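Local coordinates for protein glucose 1-dehydrogenase (Haloferax mediterranei, PDB 2VWG) that oxidises D-glucose to glucono-1,5-lactone, and several other aldose sugars, using a catalytic zinc ion and NAD(+) or, preferentially, NADP(+), at residues Leu61-Val66 / Arg115-Ala120; Pro85-Pro90 / Ser301-Val306; Gly94-Phe99 / Asp109-Glu114; Leu148-Ser153 / Glu307-Ala312. All coordinates share one frame; numbering follows the deposited sequence.

Contact 1. Residues Leu61-Val66 / Arg115-Ala120; sequences LGHEAV and RGIVGA. With ZN (zinc ion), chain D; LGC (D-glucono-1,5-lactone), chain C.
Ile117 lays its CD1 methyl over one face of the His63 imidazole, a CH-pi contact with CD1 4.0 Å from the ring centroid and displaced toward the rim. The ring stands there because His63 CG is tucked between the backbone N and the carbonyl carbon (chi1 63°). Van der Waals contacts bring in the backbone: His63 CB rests 3.4 Å from Arg115 O, and the CA atoms of Leu61 and Gly116 come within 4.4 Å of each other. A side chain on Gly116 would run into Gly62 O, so the close approach depends on its being glycine.

Metal coordination takes up the polar ends. His63 NE2 and Glu64 OE2 each bind the catalytic zinc at 2.1 Å, and a water and Asp38 complete its ligands here; this is the catalytic metal site of the zinc-containing alcohol dehydrogenase family, built on the GroES-like domain. At the start of 115-120, Ile117 and Val118 both face Glu114 in a classic beta bulge, ahead of the short strand 119-120.

Second-shell bonds hold the zinc ligands. His63 ND1 makes a weak hydrogen bond to Asp41, while Glu64 OE1 forms a salt bridge with Lys349. Beside the gluconolactone, His63 NE2 lies 3.4 Å from its O1, and Ile117 places CG2 3.6 Å from its O6, next to the substrate-binding His49.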
# COMPACT_ATOMS: atom_id res chain seq x y z
N LEU A 61 -8.17 18.79 26.80
CA LEU A 61 -7.80 17.47 26.28
C LEU A 61 -9.02 16.58 26.01
O LEU A 61 -10.16 16.91 26.37
CB LEU A 61 -6.88 16.78 27.29
CG LEU A 61 -5.54 17.47 27.53
CD1 LEU A 61 -4.89 16.98 28.81
CD2 LEU A 61 -4.64 17.25 26.34
N GLY A 62 -8.76 15.44 25.39
CA GLY A 62 -9.77 14.40 25.25
C GLY A 62 -10.37 14.36 23.86
O GLY A 62 -10.97 15.33 23.40
N HIS A 63 -10.22 13.22 23.19
CA HIS A 63 -10.81 13.04 21.86
C HIS A 63 -11.67 11.78 21.76
O HIS A 63 -12.27 11.53 20.72
CB HIS A 63 -9.70 13.06 20.80
CG HIS A 63 -8.71 11.95 20.94
ND1 HIS A 63 -7.60 12.06 21.74
CD2 HIS A 63 -8.71 10.69 20.45
CE1 HIS A 63 -6.93 10.91 21.70
NE2 HIS A 63 -7.58 10.07 20.92
N GLU A 64 -11.72 10.99 22.84
CA GLU A 64 -12.47 9.76 22.92
C GLU A 64 -13.59 9.95 23.94
O GLU A 64 -13.39 9.74 25.13
CB GLU A 64 -11.58 8.61 23.41
CG GLU A 64 -10.31 8.32 22.61
CD GLU A 64 -9.49 7.21 23.22
OE1 GLU A 64 -9.80 6.75 24.36
OE2 GLU A 64 -8.52 6.76 22.57
N ALA A 65 -14.77 10.34 23.49
CA ALA A 65 -15.81 10.79 24.41
C ALA A 65 -17.15 10.12 24.13
O ALA A 65 -17.44 9.73 23.02
CB ALA A 65 -15.98 12.29 24.29
N VAL A 66 -17.95 10.01 25.18
CA VAL A 66 -19.35 9.64 25.04
C VAL A 66 -20.15 10.59 25.92
O VAL A 66 -19.72 10.93 27.03
CB VAL A 66 -19.59 8.15 25.43
CG1 VAL A 66 -19.06 7.85 26.85
CG2 VAL A 66 -21.07 7.76 25.26
N ARG A 115 -10.27 17.97 17.58
CA ARG A 115 -10.65 18.36 18.92
C ARG A 115 -9.87 17.55 19.95
O ARG A 115 -9.82 16.32 19.88
CB ARG A 115 -12.17 18.20 19.10
CG ARG A 115 -12.97 19.23 18.28
CD ARG A 115 -14.38 19.48 18.79
NE ARG A 115 -14.38 19.91 20.18
CZ ARG A 115 -15.43 20.39 20.84
NH1 ARG A 115 -16.60 20.55 20.26
NH2 ARG A 115 -15.28 20.72 22.12
N GLY A 116 -9.23 18.25 20.88
CA GLY A 116 -8.40 17.64 21.90
C GLY A 116 -6.96 17.35 21.49
O GLY A 116 -6.18 16.86 22.29
N ILE A 117 -6.61 17.66 20.24
CA ILE A 117 -5.31 17.28 19.69
C ILE A 117 -4.65 18.46 18.97
O ILE A 117 -3.55 18.87 19.33
CB ILE A 117 -5.42 16.08 18.73
CG1 ILE A 117 -6.12 14.91 19.41
CG2 ILE A 117 -4.01 15.64 18.27
CD1 ILE A 117 -6.31 13.69 18.50
N VAL A 118 -5.31 19.00 17.95
CA VAL A 118 -4.73 20.13 17.23
C VAL A 118 -5.74 21.21 16.85
O VAL A 118 -6.70 20.98 16.11
CB VAL A 118 -3.89 19.69 16.01
CG1 VAL A 118 -4.66 18.79 15.10
CG2 VAL A 118 -3.36 20.91 15.26
N GLY A 119 -5.50 22.40 17.39
CA GLY A 119 -6.19 23.60 16.95
C GLY A 119 -7.57 23.81 17.50
O GLY A 119 -8.19 24.82 17.20
N ALA A 120 -8.08 22.86 18.29
CA ALA A 120 -9.42 22.97 18.84
C ALA A 120 -9.52 22.20 20.15
O ALA A 120 -8.95 21.12 20.29
CB ALA A 120 -10.46 22.45 17.85
ZN ZN D . -7.58 7.93 21.05
C1 LGC C . -5.68 9.85 17.52
C2 LGC C . -7.12 9.96 17.15
O5 LGC C . -4.66 10.43 16.73
O1 LGC C . -5.37 9.24 18.53
O2 LGC C . -7.78 8.76 17.45
C3 LGC C . -7.36 10.33 15.70
O3 LGC C . -8.66 10.86 15.57
C4 LGC C . -6.36 11.37 15.21
O4 LGC C . -6.63 11.61 13.85
C5 LGC C . -4.94 10.84 15.40
C6 LGC C . -3.89 11.87 14.97
O6 LGC C . -3.98 13.00 15.79
O HOH W 1 -8.10 7.14 19.48

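Contact 2. Residues Pro85-Pro90 / Ser301-Val306. With LGC (D-glucono-1,5-lactone), chain C; NAP (NADP nicotinamide-adenine-dinucleotide phosphate), chain B.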
# COMPACT_ATOMS: atom_id res chain seq x y z
N PRO A 85 -18.92 11.89 19.67
CA PRO A 85 -18.50 12.84 18.66
C PRO A 85 -17.31 12.34 17.83
O PRO A 85 -16.42 11.67 18.35
CB PRO A 85 -18.08 14.06 19.49
CG PRO A 85 -17.53 13.45 20.77
CD PRO A 85 -18.38 12.23 21.01
N THR A 86 -17.31 12.68 16.55
CA THR A 86 -16.12 12.56 15.72
C THR A 86 -15.09 13.61 16.15
O THR A 86 -15.39 14.54 16.91
CB THR A 86 -16.42 12.66 14.19
OG1 THR A 86 -16.77 14.01 13.85
CG2 THR A 86 -17.56 11.70 13.78
N VAL A 87 -13.88 13.48 15.64
CA VAL A 87 -12.77 14.27 16.12
C VAL A 87 -12.44 15.47 15.23
O VAL A 87 -12.09 16.54 15.74
CB VAL A 87 -11.55 13.38 16.34
CG1 VAL A 87 -10.31 14.21 16.72
CG2 VAL A 87 -11.88 12.32 17.43
N ARG A 88 -12.59 15.34 13.91
CA ARG A 88 -12.17 16.41 13.02
C ARG A 88 -13.26 17.47 12.77
O ARG A 88 -14.44 17.16 12.65
CB ARG A 88 -11.62 15.86 11.70
CG ARG A 88 -10.21 15.43 11.87
CD ARG A 88 -9.58 14.93 10.62
NE ARG A 88 -8.23 14.47 10.90
CZ ARG A 88 -7.35 14.12 9.96
NH1 ARG A 88 -7.69 14.13 8.68
NH2 ARG A 88 -6.13 13.74 10.31
N ARG A 89 -12.82 18.72 12.70
CA ARG A 89 -13.69 19.86 12.40
C ARG A 89 -12.98 20.74 11.37
O ARG A 89 -11.75 20.72 11.29
CB ARG A 89 -13.97 20.67 13.66
CG ARG A 89 -14.70 19.91 14.76
CD ARG A 89 -16.14 19.60 14.39
NE ARG A 89 -16.82 18.89 15.47
CZ ARG A 89 -16.72 17.58 15.69
NH1 ARG A 89 -16.01 16.80 14.90
NH2 ARG A 89 -17.38 17.04 16.72
N PRO A 90 -13.75 21.51 10.57
CA PRO A 90 -13.14 22.41 9.60
C PRO A 90 -12.23 23.45 10.28
O PRO A 90 -12.51 23.87 11.42
CB PRO A 90 -14.33 23.10 8.93
CG PRO A 90 -15.54 22.43 9.39
CD PRO A 90 -15.22 21.52 10.54
N SER A 301 -2.88 5.01 7.83
CA SER A 301 -4.24 5.42 8.12
C SER A 301 -4.28 6.31 9.36
O SER A 301 -3.60 6.04 10.35
CB SER A 301 -5.11 4.19 8.34
OG SER A 301 -6.48 4.54 8.49
N VAL A 302 -5.08 7.36 9.29
CA VAL A 302 -5.25 8.26 10.43
C VAL A 302 -6.70 8.68 10.51
O VAL A 302 -7.39 8.80 9.49
CB VAL A 302 -4.30 9.49 10.36
CG1 VAL A 302 -4.68 10.44 9.19
CG2 VAL A 302 -4.29 10.24 11.70
N ASN A 303 -7.19 8.85 11.75
CA ASN A 303 -8.51 9.37 12.00
C ASN A 303 -9.56 8.36 11.51
O ASN A 303 -9.25 7.18 11.29
CB ASN A 303 -8.65 10.78 11.36
CG ASN A 303 -9.83 11.58 11.89
OD1 ASN A 303 -10.75 11.88 11.14
ND2 ASN A 303 -9.80 11.93 13.18
N SER A 304 -10.80 8.81 11.39
CA SER A 304 -11.92 7.95 11.03
C SER A 304 -13.14 8.85 10.89
O SER A 304 -13.11 9.99 11.36
CB SER A 304 -12.17 6.88 12.10
OG SER A 304 -12.37 7.46 13.38
N HIS A 305 -14.18 8.35 10.24
CA HIS A 305 -15.39 9.12 10.09
C HIS A 305 -16.64 8.30 10.41
O HIS A 305 -16.56 7.16 10.88
CB HIS A 305 -15.44 9.78 8.71
CG HIS A 305 -16.30 11.01 8.68
ND1 HIS A 305 -16.20 12.00 9.64
CD2 HIS A 305 -17.31 11.38 7.86
CE1 HIS A 305 -17.10 12.94 9.38
NE2 HIS A 305 -17.78 12.58 8.31
N VAL A 306 -17.80 8.89 10.15
CA VAL A 306 -19.06 8.42 10.74
C VAL A 306 -19.30 6.95 10.49
O VAL A 306 -19.64 6.23 11.41
CB VAL A 306 -20.27 9.28 10.25
CG1 VAL A 306 -21.63 8.65 10.68
CG2 VAL A 306 -20.14 10.70 10.79
C1 LGC C . -5.68 9.85 17.52
C2 LGC C . -7.12 9.96 17.15
O5 LGC C . -4.66 10.43 16.73
O1 LGC C . -5.37 9.24 18.53
O2 LGC C . -7.78 8.76 17.45
C3 LGC C . -7.36 10.33 15.70
O3 LGC C . -8.66 10.86 15.57
C4 LGC C . -6.36 11.37 15.21
O4 LGC C . -6.63 11.61 13.85
C5 LGC C . -4.94 10.84 15.40
C6 LGC C . -3.89 11.87 14.97
O6 LGC C . -3.98 13.00 15.79
PA NAP B . 0.47 3.31 23.83
O1A NAP B . -0.51 3.05 24.91
O2A NAP B . 1.62 4.17 24.09
O5B NAP B . 0.93 1.88 23.29
C5B NAP B . 2.14 1.76 22.59
C4B NAP B . 2.73 0.42 22.98
O4B NAP B . 3.75 0.07 22.09
C3B NAP B . 3.31 0.45 24.40
O3B NAP B . 2.64 -0.49 25.22
C2B NAP B . 4.76 0.09 24.17
O2B NAP B . 5.26 -0.76 25.16
C1B NAP B . 4.76 -0.59 22.81
N9A NAP B . 6.07 -0.48 22.17
C8A NAP B . 6.75 0.66 21.82
N7A NAP B . 7.93 0.31 21.26
C5A NAP B . 8.01 -1.03 21.26
C6A NAP B . 8.99 -1.91 20.82
N6A NAP B . 10.11 -1.46 20.27
N1A NAP B . 8.78 -3.26 20.95
C2A NAP B . 7.61 -3.75 21.50
N3A NAP B . 6.64 -2.87 21.93
C4A NAP B . 6.84 -1.54 21.81
O3 NAP B . -0.33 3.94 22.58
PN NAP B . -1.77 3.57 22.00
O1N NAP B . -2.03 2.11 22.04
O2N NAP B . -2.79 4.50 22.56
O5D NAP B . -1.46 3.99 20.48
C5D NAP B . -0.43 3.34 19.77
C4D NAP B . 0.12 4.25 18.68
O4D NAP B . -0.90 4.52 17.74
C3D NAP B . 0.60 5.60 19.19
O3D NAP B . 1.71 5.99 18.41
C2D NAP B . -0.57 6.51 18.91
O2D NAP B . -0.20 7.85 18.79
C1D NAP B . -1.06 5.92 17.59
N1N NAP B . -2.46 6.20 17.25
C2N NAP B . -2.72 6.59 15.97
C3N NAP B . -4.02 6.83 15.57
C7N NAP B . -4.27 7.04 14.11
O7N NAP B . -5.42 7.73 13.77
N7N NAP B . -3.38 6.62 13.21
C4N NAP B . -5.06 6.69 16.47
C5N NAP B . -4.77 6.28 17.77
C6N NAP B . -3.46 6.03 18.15
P2B NAP B . 5.95 -0.21 26.52
O1X NAP B . 4.86 0.30 27.38
O2X NAP B . 6.95 0.86 26.23
O3X NAP B . 6.56 -1.45 27.11
O HOH W 2 -12.98 11.35 14.01
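The backbones of Thr86 and Val87 run past those of His305 and Asn303 at a distance, with CA atoms 6.6 Å apart for Thr86 and His305, and no direct hydrogen bond joins 85-90 to 301-306. A water bridges them instead: it accepts from Val87 N at 2.8 Å, donates to Ser304 O and receives a weak bond from Asn303 ND2. Asn303 N donates to the nicotinamide O7N of NADP at 2.9 Å, while Ser301 O accepts from the carboxamide N7N.

Among the side chains, Arg88 and Asn303 carry the contact. Arg88 runs extended from CG to NE, which lays its guanidinium on the Asn303 amide, the planes 15° apart and stacked, with Arg88 NE 3.4 Å from Asn303 CG. Asn303 CB lies over the guanidinium face, and Val302 CG1 approaches Arg88 NH2. The far end of Arg88 is held by a salt bridge to Glu114 and a hydrogen bond to Pro104 O. Replacing Arg88 with an alanine would probably leave Glu114 without its charged mate and the Asn303 amide without the flat group stacked on it. At the other end, Thr86 CG2 meets Val306 CG2 at 4.1 Å.

Asn303 ND2 gives hydrogen bonds to both LGC O3, at 2.9 Å, and LGC O4, at 3.3 Å. One residue thus reads two sugar hydroxyls by its side chain and the nicotinamide by its backbone, which is consistent with substrate and cofactor being set in place together across the interdomain cleft.

Contact 3. Residues Gly94-Phe99 / Asp109-Glu114; sequences GTNEYF and DGMYFE. With LGC (D-glucono-1,5-lactone), chain C.
Asn96 ND2 donates to Met111 O at 3.0 Å, the one hydrogen bond between 94-99 and 109-114. The acceptor lies in the amide plane of Asn96, and the donor is tilted 18° from the Met111 carbonyl plane. The other end of the amide is a helix cap: Asn96 is the N-cap of helix 97-100, and its OD1 accepts weak bonds from Tyr98 N and Phe99 N. With CG held between the backbone N and the carbonyl carbon (chi1 60°), the side chain can fold back over the first turn and still reach across with ND2. An alanine at Asn96 is likely to leave the helix start without its side-chain cap and Met111 O without this donor.

Met111 O is also met by an aromatic edge, with Phe99 CE1 3.4 Å away near the ring plane. Beside it, Tyr112 CB approaches the same edge at Phe99 CZ. The Met111 chain bends at chi3 (72°), which brings CE over a face of the Asn96 amide, 3.6 Å from ND2. Its sulfur makes a Met-aromatic contact with Tyr98, SD lying 4.3 Å from CE1 in an oblique approach; Tyr98 also packs on Asn266 of the second subunit.

At the far end of 109-114, Glu114 spreads its carboxylate over two lactone hydroxyls: LGC O6 donates to OE1 at 2.6 Å and LGC O4 to OE2 at 2.7 Å. Tyr112 has a cation-pi contact with Arg88. The contact therefore joins short helix 97-100, at the protein surface, to the turn that leads into strand 113-115, which pairs antiparallel with strand 88-89.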
# COMPACT_ATOMS: atom_id res chain seq x y z
N GLY A 94 -12.44 27.86 7.14
CA GLY A 94 -13.78 27.38 6.77
C GLY A 94 -13.74 26.01 6.11
O GLY A 94 -12.70 25.34 6.09
N THR A 95 -14.88 25.59 5.57
CA THR A 95 -15.03 24.25 5.01
C THR A 95 -14.19 24.06 3.75
O THR A 95 -13.68 25.02 3.18
CB THR A 95 -16.50 23.91 4.70
OG1 THR A 95 -16.66 22.50 4.55
CG2 THR A 95 -16.97 24.61 3.43
N ASN A 96 -14.03 22.81 3.34
CA ASN A 96 -13.27 22.45 2.14
C ASN A 96 -13.79 21.14 1.56
O ASN A 96 -14.71 20.53 2.12
CB ASN A 96 -11.76 22.37 2.46
CG ASN A 96 -11.45 21.33 3.52
OD1 ASN A 96 -11.92 20.20 3.43
ND2 ASN A 96 -10.68 21.71 4.53
N GLU A 97 -13.21 20.72 0.44
CA GLU A 97 -13.72 19.56 -0.30
C GLU A 97 -13.79 18.28 0.55
O GLU A 97 -14.69 17.48 0.37
CB GLU A 97 -12.89 19.30 -1.57
CG GLU A 97 -11.41 19.01 -1.35
CD GLU A 97 -10.66 18.73 -2.66
OE1 GLU A 97 -11.28 18.81 -3.74
OE2 GLU A 97 -9.45 18.42 -2.60
N TYR A 98 -12.84 18.11 1.47
CA TYR A 98 -12.81 16.90 2.30
C TYR A 98 -14.02 16.84 3.22
O TYR A 98 -14.61 15.78 3.41
CB TYR A 98 -11.51 16.79 3.07
CG TYR A 98 -10.33 16.59 2.14
CD1 TYR A 98 -9.52 17.66 1.77
CD2 TYR A 98 -10.05 15.33 1.61
CE1 TYR A 98 -8.45 17.49 0.90
CE2 TYR A 98 -8.99 15.15 0.74
CZ TYR A 98 -8.19 16.23 0.39
OH TYR A 98 -7.12 16.05 -0.48
N PHE A 99 -14.41 17.99 3.77
CA PHE A 99 -15.59 18.04 4.63
C PHE A 99 -16.86 17.98 3.80
O PHE A 99 -17.81 17.29 4.17
CB PHE A 99 -15.55 19.28 5.54
CG PHE A 99 -14.61 19.14 6.69
CD1 PHE A 99 -13.28 19.51 6.57
CD2 PHE A 99 -15.04 18.60 7.89
CE1 PHE A 99 -12.41 19.34 7.63
CE2 PHE A 99 -14.17 18.44 8.95
CZ PHE A 99 -12.86 18.82 8.83
N ASP A 109 -2.77 17.99 6.48
CA ASP A 109 -2.27 19.01 7.41
C ASP A 109 -2.75 20.40 7.03
O ASP A 109 -2.63 20.80 5.88
CB ASP A 109 -0.72 19.04 7.39
CG ASP A 109 -0.11 18.16 8.45
OD1 ASP A 109 -0.57 18.22 9.61
OD2 ASP A 109 0.85 17.42 8.13
N GLY A 110 -3.28 21.14 8.01
CA GLY A 110 -3.74 22.50 7.78
C GLY A 110 -5.14 22.61 7.23
O GLY A 110 -5.66 23.71 7.07
N MET A 111 -5.78 21.48 6.94
CA MET A 111 -7.13 21.52 6.39
C MET A 111 -8.16 20.93 7.36
O MET A 111 -9.30 20.61 6.98
CB MET A 111 -7.17 20.82 5.03
CG MET A 111 -6.16 21.43 4.05
SD MET A 111 -6.59 21.07 2.35
CE MET A 111 -8.03 22.12 2.16
N TYR A 112 -7.75 20.82 8.61
CA TYR A 112 -8.62 20.32 9.66
C TYR A 112 -8.12 20.79 11.02
O TYR A 112 -6.94 21.13 11.18
CB TYR A 112 -8.67 18.78 9.63
CG TYR A 112 -7.35 18.10 9.93
CD1 TYR A 112 -6.93 17.92 11.23
CD2 TYR A 112 -6.52 17.65 8.90
CE1 TYR A 112 -5.72 17.32 11.52
CE2 TYR A 112 -5.31 17.03 9.17
CZ TYR A 112 -4.92 16.87 10.49
OH TYR A 112 -3.73 16.25 10.79
N PHE A 113 -9.03 20.81 11.98
CA PHE A 113 -8.69 20.76 13.39
C PHE A 113 -9.09 19.39 13.90
O PHE A 113 -10.00 18.76 13.36
CB PHE A 113 -9.48 21.80 14.19
CG PHE A 113 -9.09 23.24 13.89
CD1 PHE A 113 -7.82 23.57 13.44
CD2 PHE A 113 -10.02 24.25 14.11
CE1 PHE A 113 -7.48 24.90 13.20
CE2 PHE A 113 -9.68 25.58 13.87
CZ PHE A 113 -8.41 25.90 13.41
N GLU A 114 -8.39 18.93 14.95
CA GLU A 114 -8.78 17.74 15.71
C GLU A 114 -9.03 18.14 17.15
O GLU A 114 -8.13 18.60 17.86
CB GLU A 114 -7.69 16.68 15.65
CG GLU A 114 -7.66 15.96 14.34
CD GLU A 114 -6.52 14.95 14.18
OE1 GLU A 114 -5.57 14.91 14.99
OE2 GLU A 114 -6.58 14.20 13.20
C1 LGC C . -5.68 9.85 17.52
C2 LGC C . -7.12 9.96 17.15
O5 LGC C . -4.66 10.43 16.73
O1 LGC C . -5.37 9.24 18.53
O2 LGC C . -7.78 8.76 17.45
C3 LGC C . -7.36 10.33 15.70
O3 LGC C . -8.66 10.86 15.57
C4 LGC C . -6.36 11.37 15.21
O4 LGC C . -6.63 11.61 13.85
C5 LGC C . -4.94 10.84 15.40
C6 LGC C . -3.89 11.87 14.97
O6 LGC C . -3.98 13.00 15.79

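Contact 4. Residues Leu148-Ser153 / Glu307-Ala312; sequences LIEPIS and EHFEAA. With LGC (D-glucono-1,5-lactone), chain C.
Phe309 presents one ring face to Ser153, whose CB makes a CH-pi contact 4.1 Å from the ring centroid. Ser153 OG lies over the same face toward the rim, 3.5 Å from Phe309 CE1. That hydroxyl is turned back to its own helix, donating to Glu150 O at 2.6 Å in the carbonyl plane and on a lone pair; it is also hydrogen-bonded to Ser304. Glu150 comes to the ring obliquely, its CG 3.8 Å from Phe309 CZ and its carboxylate plane 61° from that of the ring. CG lies opposite the backbone N across the CA-CB bond (chi1 -168°), and a bend at chi2 carries the carboxylate on to the lactone, where OE2 accepts from LGC O2 at 2.5 Å and, at greater length, from LGC O3. Aliphatic packing flanks Phe309: Ile149 CG2 touches its CD2.

The small Ala312 side chain fits between Ile149 and Ile152, and its CB meets Ile152 CG2 at 3.5 Å, tighter than usual for two carbons. His308 sets its CB against Ser153 O, while its ring leads away to hydrogen bonds with Glu160 and the backbone N of His305.

The axes of 149-153 and 307-312 pass 8.1 Å apart at 111°. Helix 149-165 thereby lies with its first turns across the start of helix 306-318, with Ile152 also reaching helix 183-193 and Glu150 and Pro151 strand 64-71.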
# COMPACT_ATOMS: atom_id res chain seq x y z
N LEU A 148 -14.80 3.86 24.03
CA LEU A 148 -14.03 2.91 23.21
C LEU A 148 -14.46 2.95 21.74
O LEU A 148 -13.75 2.42 20.89
CB LEU A 148 -14.19 1.49 23.76
CG LEU A 148 -13.51 1.21 25.10
CD1 LEU A 148 -13.79 -0.24 25.54
CD2 LEU A 148 -11.99 1.49 25.03
N ILE A 149 -15.60 3.56 21.44
CA ILE A 149 -16.09 3.59 20.05
C ILE A 149 -15.10 4.31 19.14
O ILE A 149 -14.84 3.85 18.03
CB ILE A 149 -17.50 4.18 19.93
CG1 ILE A 149 -18.52 3.29 20.68
CG2 ILE A 149 -17.91 4.38 18.45
CD1 ILE A 149 -18.60 1.86 20.20
N GLU A 150 -14.51 5.41 19.61
CA GLU A 150 -13.57 6.14 18.78
C GLU A 150 -12.32 5.31 18.42
O GLU A 150 -11.98 5.20 17.24
CB GLU A 150 -13.22 7.51 19.39
CG GLU A 150 -12.48 8.44 18.45
CD GLU A 150 -10.98 8.25 18.44
OE1 GLU A 150 -10.44 7.56 19.34
OE2 GLU A 150 -10.32 8.82 17.54
N PRO A 151 -11.62 4.74 19.41
CA PRO A 151 -10.46 3.91 19.06
C PRO A 151 -10.79 2.67 18.22
O PRO A 151 -10.01 2.31 17.35
CB PRO A 151 -9.85 3.54 20.42
CG PRO A 151 -10.85 3.94 21.44
CD PRO A 151 -11.76 4.94 20.88
N ILE A 152 -11.95 2.06 18.45
CA ILE A 152 -12.41 0.98 17.59
C ILE A 152 -12.55 1.49 16.16
O ILE A 152 -12.13 0.81 15.22
CB ILE A 152 -13.73 0.36 18.07
CG1 ILE A 152 -13.54 -0.35 19.42
CG2 ILE A 152 -14.24 -0.70 17.05
CD1 ILE A 152 -14.83 -0.89 20.03
N SER A 153 -13.12 2.68 15.99
CA SER A 153 -13.35 3.24 14.66
C SER A 153 -12.04 3.47 13.90
O SER A 153 -12.03 3.39 12.67
CB SER A 153 -14.16 4.55 14.74
OG SER A 153 -13.37 5.66 15.11
N GLU A 307 -19.10 6.51 9.26
CA GLU A 307 -19.37 5.12 8.91
C GLU A 307 -18.51 4.15 9.73
O GLU A 307 -18.94 3.05 10.08
CB GLU A 307 -19.19 4.90 7.41
CG GLU A 307 -17.77 5.21 6.84
CD GLU A 307 -17.45 6.71 6.56
OE1 GLU A 307 -18.28 7.61 6.87
OE2 GLU A 307 -16.34 6.98 6.01
N HIS A 308 -17.30 4.58 10.08
CA HIS A 308 -16.40 3.79 10.91
C HIS A 308 -16.88 3.71 12.36
O HIS A 308 -16.70 2.68 13.00
CB HIS A 308 -14.98 4.35 10.85
CG HIS A 308 -14.45 4.46 9.46
ND1 HIS A 308 -13.99 5.64 8.93
CD2 HIS A 308 -14.38 3.54 8.46
CE1 HIS A 308 -13.61 5.44 7.67
NE2 HIS A 308 -13.83 4.18 7.37
N PHE A 309 -17.46 4.80 12.85
CA PHE A 309 -18.05 4.85 14.19
C PHE A 309 -19.28 3.93 14.26
O PHE A 309 -19.47 3.21 15.24
CB PHE A 309 -18.45 6.29 14.57
CG PHE A 309 -17.28 7.18 14.98
CD1 PHE A 309 -16.36 7.63 14.05
CD2 PHE A 309 -17.15 7.63 16.29
CE1 PHE A 309 -15.29 8.46 14.42
CE2 PHE A 309 -16.09 8.47 16.67
CZ PHE A 309 -15.16 8.88 15.75
N GLU A 310 -20.11 3.97 13.22
CA GLU A 310 -21.26 3.07 13.12
C GLU A 310 -20.85 1.60 13.13
O GLU A 310 -21.40 0.80 13.88
CB GLU A 310 -22.08 3.38 11.88
CG GLU A 310 -22.77 4.72 11.98
CD GLU A 310 -23.55 5.09 10.73
OE1 GLU A 310 -23.49 4.35 9.73
OE2 GLU A 310 -24.20 6.15 10.77
N ALA A 311 -19.85 1.27 12.31
CA ALA A 311 -19.30 -0.06 12.26
C ALA A 311 -18.80 -0.50 13.62
O ALA A 311 -18.97 -1.66 14.02
CB ALA A 311 -18.17 -0.12 11.24
N ALA A 312 -18.18 0.43 14.34
CA ALA A 312 -17.63 0.14 15.66
C ALA A 312 -18.69 -0.34 16.65
O ALA A 312 -18.40 -1.17 17.51
CB ALA A 312 -16.90 1.40 16.22
C1 LGC C . -5.68 9.85 17.52
C2 LGC C . -7.12 9.96 17.15
O5 LGC C . -4.66 10.43 16.73
O1 LGC C . -5.37 9.24 18.53
O2 LGC C . -7.78 8.76 17.45
C3 LGC C . -7.36 10.33 15.70
O3 LGC C . -8.66 10.86 15.57
C4 LGC C . -6.36 11.37 15.21
O4 LGC C . -6.63 11.61 13.85
C5 LGC C . -4.94 10.84 15.40
C6 LGC C . -3.89 11.87 14.97
O6 LGC C . -3.98 13.00 15.79

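Along the chain, contact 3 falls within the spans of both contacts 1 and 2, the segments of contact 2 alternate with those of contacts 1 and 4, and contact 4 opens after contact 1 has closed. Strands 88-89, 113-115 and 119-120 form one small sheet shared by contacts 1, 2 and 3. Contact 2 sits between, its centre about 10 Å from those of contacts 1 and 4 and about 11 Å from that of contact 3, and bridges the GroES-like part of the chain and the C-terminal, Rossmann-type part. Contacts 3 and 4, with centres about 21 Å apart, do not touch. All four nonetheless reach the gluconolactone, so residues from both parts together build its site.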